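Local coordinates for protein beta-hexosaminidase Amuc_2018 (Akkermansia muciniphila, PDB 6JEA) that hydrolyses terminal non-reducing N-acetylglucosamine and N-acetylgalactosamine residues from beta-linked oligosaccharides, including unbranched N-glycans and chitobiose, at residues Pro99-Ile104 and Pro398-Arg403; Ser348-Leu353 and Leu372-Asp377. All coordinates share one frame; numbering follows the deposited sequence. Where two conformers were deposited one is given.

Both contacts belong to the catalytic domain of glycosyl hydrolase family 20, a TIM barrel, and both touch the bound NAG, but they differ in depth. Contact 1 is buried at the substrate pocket and joins the loops that follow strands 92-97 and 392-399. Contact 2 lies nearer the surface, pairing the weakly bonded helical turn 348-351 with helix 372-376, and is nested in sequence inside the chain loop that contact 1 closes. In contact 1 the ion pair also binds the sugar, whereas that of contact 2 joins protein side chains and a water. The two meet where P398 packs against C351 and Y352, and where W400 meets Y352 edge to face.

Contact 1 (Pro99-Ile104 and Pro398-Arg403); sequences PARHFI and PVWAER. With NAG (2-acetamido-2-deoxy-beta-D-glucopyranose), chain B.
R101 and E402 lie side by side in a buried polar contact at the substrate pocket of the barrel, where the loops after two neighbouring parallel strands come together. Their side chains point the same way, with the carboxylate stacked over one face of the guanidinium and the two planes 27° apart. E402 OE2 is 3.6 Å from R101 NH1 but well out of the guanidinium plane, so charge alone draws the two together and the N-H groups are left to other acceptors. R101 NH1 gives a hydrogen bond of 2.8 Å to NAG O4, and its NH2 one of 3.1 Å to NAG O3. O4 thus lies between the arginine and the carboxylate, although its approach to E402 OE2 is implausibly short and the exact length doubtful. The arginine bends at chi2 (60°) before running on extended to the sugar. W400 turns one indole face to NAG, whose C3 lies 3.6 Å from the ring plane, offset toward the rim, the carbohydrate-aromatic stacking familiar from glycosidases; P398 CB packs on the opposite face. Were W400 an alanine, the sugar would probably lose the flat surface it stacks on, and P398 CB its cover. Further from the pocket, H102 ND1 donates to A401 O over 2.6 Å, in the imidazole plane and nearly straight at 174°, which fixes the rotation of the ring and ties the two loops together. D98 and D130, the latter a charge-relay residue, both form salt bridges with R101, and the two are likely to fix where its guanidinium lies. Behind the pocket, strands 92-97 and 392-399 run parallel, W400 touches M96, A100 rests on strand 123-130, and I104 and V399 both pack on helix 407-414.

Contact 2 (Ser348-Leu353 and Leu372-Asp377); sequences SEYCYL and LQKCYD. With NAG (2-acetamido-2-deoxy-beta-D-glucopyranose), chain B.
K374 reaches over from helix 372-376 and crosses both E349 and Y350 at about a right angle. Its chain sets out with CG anti to the backbone N, chi1 174°, and the bend at chi2 then carries the ammonium past the tyrosine to the carboxylate. There NZ meets E349 OE2 at 2.9 Å in a salt bridge that is also a hydrogen bond, arriving on the anti side of the oxygen and 18° out of the carboxylate plane. E349 is fully extended, and its CG comes within 3.7 Å of K374 CE, so the aliphatic parts touch as well as the charges. Y350 turns an edge of its ring to the other helix: CD2 lies 3.2 Å from K374 O, close to the ring plane, and CE2 packs at 4.0 Å against D377 CB along the same edge. Beyond the ring, a water accepts from K374 NZ at 2.8 Å and also bonds to Y350 OH, with a weak link to D377 OD2. On the inner side, C375 packs against helix 417-426. Y352 follows on the same segment as E349 and Y350, and its OH shares a hydrogen bond of 3.0 Å with NAG O1. S348 CB lies over the centre of the Y352 ring. With E349 as its mate and a water beside it, the lysine is likely to stay protonated, and its pairing joins helix 372-376 to the weakly bonded helical turn 348-351, from which it is separated in sequence by a segment without regular secondary structure.

Contact 1 (Pro99-Ile104 and Pro398-Arg403)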
ATOM      1  N   PRO A  99      -0.470  -8.018   6.564  1.00 27.73           N
ATOM      2  CA  PRO A  99      -0.891  -8.828   7.718  1.00 25.68           C
ATOM      3  C   PRO A  99      -0.885 -10.323   7.445  1.00 26.18           C
ATOM      4  O   PRO A  99      -0.931 -11.107   8.400  1.00 26.38           O
ATOM      5  CB  PRO A  99      -2.308  -8.318   8.009  1.00 23.85           C
ATOM      6  CG  PRO A  99      -2.787  -7.788   6.706  1.00 27.25           C
ATOM      7  CD  PRO A  99      -1.577  -7.208   6.027  1.00 27.01           C
ATOM      8  N   ALA A 100      -0.833 -10.741   6.179  1.00 24.65           N
ATOM      9  CA  ALA A 100      -0.735 -12.165   5.877  1.00 27.88           C
ATOM     10  C   ALA A 100       0.552 -12.760   6.435  1.00 28.96           C
ATOM     11  O   ALA A 100       0.538 -13.843   7.033  1.00 28.42           O
ATOM     12  CB  ALA A 100      -0.820 -12.388   4.367  1.00 26.36           C
ATOM     13  N   ARG A 101       1.676 -12.065   6.254  1.00 26.53           N
ATOM     14  CA  ARG A 101       2.947 -12.585   6.747  1.00 28.55           C
ATOM     15  C   ARG A 101       3.044 -12.444   8.262  1.00 29.56           C
ATOM     16  O   ARG A 101       3.454 -13.380   8.957  1.00 31.39           O
ATOM     17  CB  ARG A 101       4.110 -11.877   6.052  1.00 28.48           C
ATOM     18  CG  ARG A 101       4.594 -12.567   4.779  1.00 30.56           C
ATOM     19  CD  ARG A 101       3.495 -12.679   3.735  1.00 27.85           C
ATOM     20  NE  ARG A 101       3.966 -13.308   2.504  1.00 34.59           N
ATOM     21  CZ  ARG A 101       4.540 -12.651   1.501  1.00 34.66           C
ATOM     22  NH1 ARG A 101       4.718 -11.338   1.578  1.00 33.56           N
ATOM     23  NH2 ARG A 101       4.934 -13.306   0.419  1.00 35.41           N
ATOM     24  N   HIS A 102       2.669 -11.282   8.792  1.00 27.54           N
ATOM     25  CA  HIS A 102       2.598 -11.074  10.233  1.00 28.16           C
ATOM     26  C   HIS A 102       1.366 -10.242  10.543  1.00 28.31           C
ATOM     27  O   HIS A 102       1.245  -9.107  10.070  1.00 24.28           O
ATOM     28  CB  HIS A 102       3.862 -10.397  10.770  1.00 29.09           C
ATOM     29  CG  HIS A 102       4.994 -11.346  11.014  1.00 32.96           C
ATOM     30  ND1 HIS A 102       6.034 -11.510  10.126  1.00 30.02           N
ATOM     31  CD2 HIS A 102       5.238 -12.195  12.040  1.00 32.04           C
ATOM     32  CE1 HIS A 102       6.876 -12.411  10.598  1.00 34.82           C
ATOM     33  NE2 HIS A 102       6.416 -12.843  11.759  1.00 35.07           N
ATOM     34  N   PHE A 103       0.462 -10.816  11.333  1.00 27.82           N
ATOM     35  CA  PHE A 103      -0.784 -10.158  11.699  1.00 27.63           C
ATOM     36  C   PHE A 103      -0.511  -8.826  12.387  1.00 29.99           C
ATOM     37  O   PHE A 103       0.452  -8.681  13.145  1.00 31.51           O
ATOM     38  CB  PHE A 103      -1.594 -11.080  12.614  1.00 27.54           C
ATOM     39  CG  PHE A 103      -2.955 -10.558  12.967  1.00 29.60           C
ATOM     40  CD1 PHE A 103      -3.969 -10.533  12.026  1.00 27.05           C
ATOM     41  CD2 PHE A 103      -3.230 -10.117  14.252  1.00 30.17           C
ATOM     42  CE1 PHE A 103      -5.228 -10.060  12.353  1.00 28.28           C
ATOM     43  CE2 PHE A 103      -4.488  -9.644  14.587  1.00 27.39           C
ATOM     44  CZ  PHE A 103      -5.487  -9.615  13.636  1.00 28.49           C
ATOM     45  N   ILE A 104      -1.359  -7.842  12.104  1.00 32.48           N
ATOM     46  CA  ILE A 104      -1.236  -6.518  12.708  1.00 28.42           C
ATOM     47  C   ILE A 104      -2.501  -6.226  13.507  1.00 29.30           C
ATOM     48  O   ILE A 104      -3.582  -6.082  12.919  1.00 30.68           O
ATOM     49  CB  ILE A 104      -0.998  -5.434  11.647  1.00 25.92           C
ATOM     50  CG1 ILE A 104       0.139  -5.833  10.705  1.00 32.10           C
ATOM     51  CG2 ILE A 104      -0.691  -4.103  12.311  1.00 26.51           C
ATOM     52  CD1 ILE A 104       0.401  -4.812   9.609  1.00 25.52           C
ATOM     53  N   PRO A 398       5.115  -0.816  -0.809  1.00 28.63           N
ATOM     54  CA  PRO A 398       4.784  -2.012  -0.025  1.00 28.40           C
ATOM     55  C   PRO A 398       5.777  -2.262   1.099  1.00 28.33           C
ATOM     56  O   PRO A 398       6.993  -2.163   0.929  1.00 30.37           O
ATOM     57  CB  PRO A 398       4.857  -3.143  -1.063  1.00 28.09           C
ATOM     58  CG  PRO A 398       5.044  -2.467  -2.406  1.00 28.41           C
ATOM     59  CD  PRO A 398       5.689  -1.162  -2.115  1.00 27.64           C
ATOM     60  N   VAL A 399       5.241  -2.604   2.269  1.00 25.86           N
ATOM     61  CA  VAL A 399       6.076  -2.970   3.408  1.00 27.92           C
ATOM     62  C   VAL A 399       5.890  -4.452   3.704  1.00 29.74           C
ATOM     63  O   VAL A 399       5.209  -4.820   4.669  1.00 28.52           O
ATOM     64  CB  VAL A 399       5.752  -2.112   4.645  1.00 29.57           C
ATOM     65  CG1 VAL A 399       6.878  -2.208   5.662  1.00 29.86           C
ATOM     66  CG2 VAL A 399       5.515  -0.666   4.245  1.00 25.31           C
ATOM     67  N   TRP A 400       6.491  -5.307   2.873  1.00 28.46           N
ATOM     68  CA  TRP A 400       6.372  -6.750   3.048  1.00 29.49           C
ATOM     69  C   TRP A 400       6.887  -7.169   4.421  1.00 27.73           C
ATOM     70  O   TRP A 400       7.906  -6.666   4.901  1.00 27.18           O
ATOM     71  CB  TRP A 400       7.144  -7.477   1.950  1.00 26.47           C
ATOM     72  CG  TRP A 400       6.750  -7.046   0.579  1.00 28.85           C
ATOM     73  CD1 TRP A 400       7.434  -6.198  -0.242  1.00 27.29           C
ATOM     74  CD2 TRP A 400       5.568  -7.429  -0.134  1.00 27.82           C
ATOM     75  NE1 TRP A 400       6.757  -6.036  -1.425  1.00 26.77           N
ATOM     76  CE2 TRP A 400       5.609  -6.782  -1.385  1.00 29.03           C
ATOM     77  CE3 TRP A 400       4.485  -8.262   0.160  1.00 30.37           C
ATOM     78  CZ2 TRP A 400       4.606  -6.940  -2.340  1.00 28.61           C
ATOM     79  CZ3 TRP A 400       3.489  -8.418  -0.791  1.00 32.55           C
ATOM     80  CH2 TRP A 400       3.556  -7.758  -2.025  1.00 26.35           C
ATOM     81  N   ALA A 401       6.179  -8.103   5.053  1.00 26.85           N
ATOM     82  CA  ALA A 401       6.364  -8.363   6.474  1.00 30.93           C
ATOM     83  C   ALA A 401       6.776  -9.802   6.768  1.00 29.51           C
ATOM     84  O   ALA A 401       6.396 -10.359   7.800  1.00 33.84           O
ATOM     85  CB  ALA A 401       5.095  -8.003   7.246  1.00 25.69           C
ATOM     86  N   GLU A 402       7.558 -10.421   5.880  1.00 28.43           N
ATOM     87  CA  GLU A 402       8.152 -11.712   6.219  1.00 32.45           C
ATOM     88  C   GLU A 402       9.023 -11.598   7.464  1.00 35.68           C
ATOM     89  O   GLU A 402       9.010 -12.485   8.326  1.00 36.22           O
ATOM     90  CB  GLU A 402       8.979 -12.252   5.049  1.00 30.52           C
ATOM     91  CG  GLU A 402       8.172 -12.733   3.857  1.00 32.01           C
ATOM     92  CD  GLU A 402       8.093 -11.703   2.745  1.00 37.57           C
ATOM     93  OE1 GLU A 402       7.915 -10.501   3.046  1.00 33.84           O
ATOM     94  OE2 GLU A 402       8.214 -12.099   1.566  1.00 39.01           O
ATOM     95  N   ARG A 403       9.780 -10.502   7.580  1.00 31.06           N
ATOM     96  CA  ARG A 403      10.727 -10.293   8.669  1.00 33.34           C
ATOM     97  C   ARG A 403      10.371  -9.066   9.508  1.00 35.08           C
ATOM     98  O   ARG A 403      11.256  -8.407  10.058  1.00 38.40           O
ATOM     99  CB  ARG A 403      12.147 -10.167   8.121  1.00 32.46           C
ATOM    100  CG  ARG A 403      12.615 -11.365   7.307  1.00 39.42           C
ATOM    101  CD  ARG A 403      12.935 -12.559   8.193  1.00 38.17           C
ATOM    102  NE  ARG A 403      13.504 -13.660   7.424  1.00 38.99           N
ATOM    103  CZ  ARG A 403      13.981 -14.781   7.958  1.00 41.71           C
ATOM    104  NH1 ARG A 403      13.965 -14.956   9.272  1.00 40.26           N
ATOM    105  NH2 ARG A 403      14.480 -15.727   7.174  1.00 40.58           N
TER
HETATM  106  C1  NAG B 501       7.588  -9.119  -3.761  1.00 34.48           C
HETATM  107  C2  NAG B 501       6.609 -10.294  -3.687  1.00 33.08           C
HETATM  108  C3  NAG B 501       6.199 -10.565  -2.239  1.00 34.36           C
HETATM  109  C4  NAG B 501       7.418 -10.677  -1.334  1.00 34.76           C
HETATM  110  C5  NAG B 501       8.315  -9.461  -1.519  1.00 33.33           C
HETATM  111  C6  NAG B 501       9.592  -9.535  -0.718  1.00 32.92           C
HETATM  112  C7  NAG B 501       5.171 -10.661  -5.647  1.00 33.94           C
HETATM  113  C8  NAG B 501       3.915 -10.248  -6.348  1.00 31.97           C
HETATM  114  N2  NAG B 501       5.433 -10.028  -4.499  1.00 32.24           N
HETATM  115  O1  NAG B 501       8.036  -8.972  -5.068  1.00 34.36           O
HETATM  116  O3  NAG B 501       5.450 -11.775  -2.191  1.00 39.59           O
HETATM  117  O4  NAG B 501       7.010 -10.745   0.027  1.00 34.57           O
HETATM  118  O5  NAG B 501       8.692  -9.358  -2.898  1.00 32.71           O
HETATM  119  O6  NAG B 501      10.369  -8.357  -0.884  1.00 33.20           O
HETATM  120  O7  NAG B 501       5.913 -11.527  -6.096  1.00 38.67           O
HETATM  121  O   HOH W   1       6.461 -14.670   8.000  1.00 34.56           O

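Contact 2 (Ser348-Leu353 and Leu372-Asp377)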
ATOM      1  N   SER A 348      10.314  -1.920  -6.951  1.00 30.46           N
ATOM      2  CA  SER A 348      11.091  -2.379  -5.805  1.00 30.84           C
ATOM      3  C   SER A 348      12.425  -1.658  -5.678  1.00 37.27           C
ATOM      4  O   SER A 348      13.023  -1.670  -4.597  1.00 34.93           O
ATOM      5  CB  SER A 348      11.326  -3.890  -5.899  1.00 33.44           C
ATOM      6  OG  SER A 348      12.244  -4.209  -6.931  1.00 34.31           O
ATOM      7  N   GLU A 349      12.907  -1.036  -6.757  1.00 37.14           N
ATOM      8  CA  GLU A 349      14.158  -0.290  -6.685  1.00 39.17           C
ATOM      9  C   GLU A 349      14.037   0.920  -5.763  1.00 37.65           C
ATOM     10  O   GLU A 349      15.033   1.346  -5.165  1.00 39.64           O
ATOM     11  CB  GLU A 349      14.582   0.142  -8.091  1.00 41.31           C
ATOM     12  CG  GLU A 349      15.959   0.777  -8.173  1.00 48.81           C
ATOM     13  CD  GLU A 349      16.338   1.174  -9.591  1.00 55.40           C
ATOM     14  OE1 GLU A 349      15.670   0.710 -10.542  1.00 59.96           O
ATOM     15  OE2 GLU A 349      17.304   1.953  -9.751  1.00 50.15           O
ATOM     16  N   TYR A 350      12.830   1.472  -5.620  1.00 37.44           N
ATOM     17  CA  TYR A 350      12.605   2.658  -4.808  1.00 34.14           C
ATOM     18  C   TYR A 350      11.542   2.494  -3.733  1.00 34.93           C
ATOM     19  O   TYR A 350      11.571   3.243  -2.748  1.00 32.27           O
ATOM     20  CB  TYR A 350      12.191   3.848  -5.690  1.00 32.62           C
ATOM     21  CG  TYR A 350      13.160   4.196  -6.795  1.00 39.52           C
ATOM     22  CD1 TYR A 350      13.070   3.586  -8.043  1.00 36.26           C
ATOM     23  CD2 TYR A 350      14.151   5.148  -6.601  1.00 36.60           C
ATOM     24  CE1 TYR A 350      13.947   3.906  -9.058  1.00 40.88           C
ATOM     25  CE2 TYR A 350      15.035   5.475  -7.613  1.00 42.16           C
ATOM     26  CZ  TYR A 350      14.927   4.852  -8.840  1.00 43.24           C
ATOM     27  OH  TYR A 350      15.805   5.172  -9.850  1.00 51.70           O
ATOM     28  N   CYS A 351      10.608   1.551  -3.883  1.00 32.04           N
ATOM     29  CA  CYS A 351       9.390   1.557  -3.087  1.00 28.71           C
ATOM     30  C   CYS A 351       9.235   0.381  -2.131  1.00 33.66           C
ATOM     31  O   CYS A 351       8.320   0.412  -1.301  1.00 32.55           O
ATOM     32  CB  CYS A 351       8.160   1.606  -4.007  1.00 29.48           C
ATOM     33  SG  CYS A 351       8.130   3.011  -5.151  1.00 31.30           S
ATOM     34  N   TYR A 352      10.077  -0.649  -2.213  1.00 26.91           N
ATOM     35  CA  TYR A 352       9.971  -1.777  -1.291  1.00 28.62           C
ATOM     36  C   TYR A 352      10.608  -1.393   0.039  1.00 29.02           C
ATOM     37  O   TYR A 352      11.835  -1.315   0.148  1.00 32.56           O
ATOM     38  CB  TYR A 352      10.632  -3.027  -1.866  1.00 29.30           C
ATOM     39  CG  TYR A 352       9.748  -3.830  -2.796  1.00 29.08           C
ATOM     40  CD1 TYR A 352       8.692  -3.234  -3.475  1.00 27.90           C
ATOM     41  CD2 TYR A 352       9.963  -5.188  -2.984  1.00 28.97           C
ATOM     42  CE1 TYR A 352       7.888  -3.964  -4.326  1.00 27.81           C
ATOM     43  CE2 TYR A 352       9.163  -5.925  -3.833  1.00 28.16           C
ATOM     44  CZ  TYR A 352       8.128  -5.309  -4.501  1.00 27.77           C
ATOM     45  OH  TYR A 352       7.329  -6.045  -5.345  1.00 32.07           O
ATOM     46  N   LEU A 353       9.779  -1.169   1.053  1.00 26.76           N
ATOM     47  CA  LEU A 353      10.256  -0.713   2.351  1.00 25.77           C
ATOM     48  C   LEU A 353      10.579  -1.855   3.303  1.00 28.91           C
ATOM     49  O   LEU A 353      10.905  -1.596   4.466  1.00 30.83           O
ATOM     50  CB  LEU A 353       9.230   0.227   2.988  1.00 26.53           C
ATOM     51  CG  LEU A 353       8.932   1.484   2.168  1.00 31.48           C
ATOM     52  CD1 LEU A 353       8.162   2.509   2.990  1.00 31.90           C
ATOM     53  CD2 LEU A 353      10.215   2.088   1.610  1.00 29.11           C
ATOM     54  N   LEU A 372      17.469   6.257   2.201  1.00 33.28           N
ATOM     55  CA  LEU A 372      16.485   7.330   2.132  1.00 30.75           C
ATOM     56  C   LEU A 372      16.718   8.218   0.917  1.00 33.94           C
ATOM     57  O   LEU A 372      15.761   8.631   0.249  1.00 29.84           O
ATOM     58  CB  LEU A 372      16.534   8.149   3.418  1.00 32.18           C
ATOM     59  CG  LEU A 372      15.636   9.379   3.483  1.00 32.04           C
ATOM     60  CD1 LEU A 372      14.173   8.979   3.633  1.00 29.24           C
ATOM     61  CD2 LEU A 372      16.088  10.256   4.628  1.00 31.08           C
ATOM     62  N   GLN A 373      17.982   8.529   0.618  1.00 33.12           N
ATOM     63  CA  GLN A 373      18.283   9.351  -0.550  1.00 36.05           C
ATOM     64  C   GLN A 373      17.922   8.623  -1.839  1.00 33.48           C
ATOM     65  O   GLN A 373      17.331   9.215  -2.755  1.00 39.01           O
ATOM     66  CB  GLN A 373      19.762   9.741  -0.544  1.00 38.61           C
ATOM     67  CG  GLN A 373      20.165  10.672  -1.672  1.00 41.52           C
ATOM     68  CD  GLN A 373      21.581  11.191  -1.514  1.00 47.38           C
ATOM     69  OE1 GLN A 373      22.312  10.770  -0.616  1.00 45.62           O
ATOM     70  NE2 GLN A 373      21.974  12.114  -2.386  1.00 43.65           N
ATOM     71  N   LYS A 374      18.270   7.336  -1.921  1.00 33.87           N
ATOM     72  CA  LYS A 374      17.845   6.511  -3.048  1.00 30.54           C
ATOM     73  C   LYS A 374      16.334   6.566  -3.217  1.00 32.14           C
ATOM     74  O   LYS A 374      15.824   6.737  -4.328  1.00 35.65           O
ATOM     75  CB  LYS A 374      18.312   5.070  -2.839  1.00 34.20           C
ATOM     76  CG  LYS A 374      17.796   4.083  -3.875  1.00 32.87           C
ATOM     77  CD  LYS A 374      18.303   4.425  -5.265  1.00 34.21           C
ATOM     78  CE  LYS A 374      17.840   3.397  -6.285  1.00 41.12           C
ATOM     79  NZ  LYS A 374      18.275   3.754  -7.662  1.00 43.06           N
ATOM     80  N   CYS A 375      15.604   6.434  -2.107  1.00 32.10           N
ATOM     81  CA  CYS A 375      14.149   6.500  -2.165  0.70 31.16           C
ATOM     82  C   CYS A 375      13.681   7.846  -2.711  1.00 32.76           C
ATOM     83  O   CYS A 375      12.810   7.904  -3.586  1.00 30.33           O
ATOM     84  CB  CYS A 375      13.569   6.239  -0.775  0.70 30.19           C
ATOM     85  SG  CYS A 375      11.781   6.094  -0.733  0.70 31.32           S
ATOM     86  N   TYR A 376      14.258   8.941  -2.211  1.00 35.48           N
ATOM     87  CA  TYR A 376      13.843  10.263  -2.669  1.00 33.35           C
ATOM     88  C   TYR A 376      14.187  10.506  -4.133  1.00 37.26           C
ATOM     89  O   TYR A 376      13.573  11.376  -4.761  1.00 34.26           O
ATOM     90  CB  TYR A 376      14.468  11.359  -1.804  1.00 31.21           C
ATOM     91  CG  TYR A 376      13.803  12.698  -2.012  1.00 31.65           C
ATOM     92  CD1 TYR A 376      12.628  13.015  -1.346  1.00 33.89           C
ATOM     93  CD2 TYR A 376      14.335  13.635  -2.886  1.00 32.77           C
ATOM     94  CE1 TYR A 376      12.004  14.228  -1.538  1.00 30.23           C
ATOM     95  CE2 TYR A 376      13.716  14.852  -3.087  1.00 30.67           C
ATOM     96  CZ  TYR A 376      12.549  15.144  -2.407  1.00 32.83           C
ATOM     97  OH  TYR A 376      11.921  16.356  -2.595  1.00 32.04           O
ATOM     98  N   ASP A 377      15.142   9.759  -4.694  1.00 33.27           N
ATOM     99  CA  ASP A 377      15.425   9.890  -6.124  1.00 36.51           C
ATOM    100  C   ASP A 377      14.227   9.552  -7.008  1.00 33.61           C
ATOM    101  O   ASP A 377      14.310   9.742  -8.226  1.00 31.95           O
ATOM    102  CB  ASP A 377      16.602   8.995  -6.521  1.00 36.80           C
ATOM    103  CG  ASP A 377      17.944   9.647  -6.268  1.00 45.45           C
ATOM    104  OD1 ASP A 377      18.039  10.886  -6.402  1.00 49.77           O
ATOM    105  OD2 ASP A 377      18.903   8.919  -5.936  1.00 52.57           O
TER
HETATM  106  C1  NAG B 501       7.588  -9.119  -3.761  1.00 34.48           C
HETATM  107  C2  NAG B 501       6.609 -10.294  -3.687  1.00 33.08           C
HETATM  108  C3  NAG B 501       6.199 -10.565  -2.239  1.00 34.36           C
HETATM  109  C4  NAG B 501       7.418 -10.677  -1.334  1.00 34.76           C
HETATM  110  C5  NAG B 501       8.315  -9.461  -1.519  1.00 33.33           C
HETATM  111  C6  NAG B 501       9.592  -9.535  -0.718  1.00 32.92           C
HETATM  112  C7  NAG B 501       5.171 -10.661  -5.647  1.00 33.94           C
HETATM  113  C8  NAG B 501       3.915 -10.248  -6.348  1.00 31.97           C
HETATM  114  N2  NAG B 501       5.433 -10.028  -4.499  1.00 32.24           N
HETATM  115  O1  NAG B 501       8.036  -8.972  -5.068  1.00 34.36           O
HETATM  116  O3  NAG B 501       5.450 -11.775  -2.191  1.00 39.59           O
HETATM  117  O4  NAG B 501       7.010 -10.745   0.027  1.00 34.57           O
HETATM  118  O5  NAG B 501       8.692  -9.358  -2.898  1.00 32.71           O
HETATM  119  O6  NAG B 501      10.369  -8.357  -0.884  1.00 33.20           O
HETATM  120  O7  NAG B 501       5.913 -11.527  -6.096  1.00 38.67           O
HETATM  121  O   HOH W   2      18.304   6.517  -8.356  1.00 44.73           O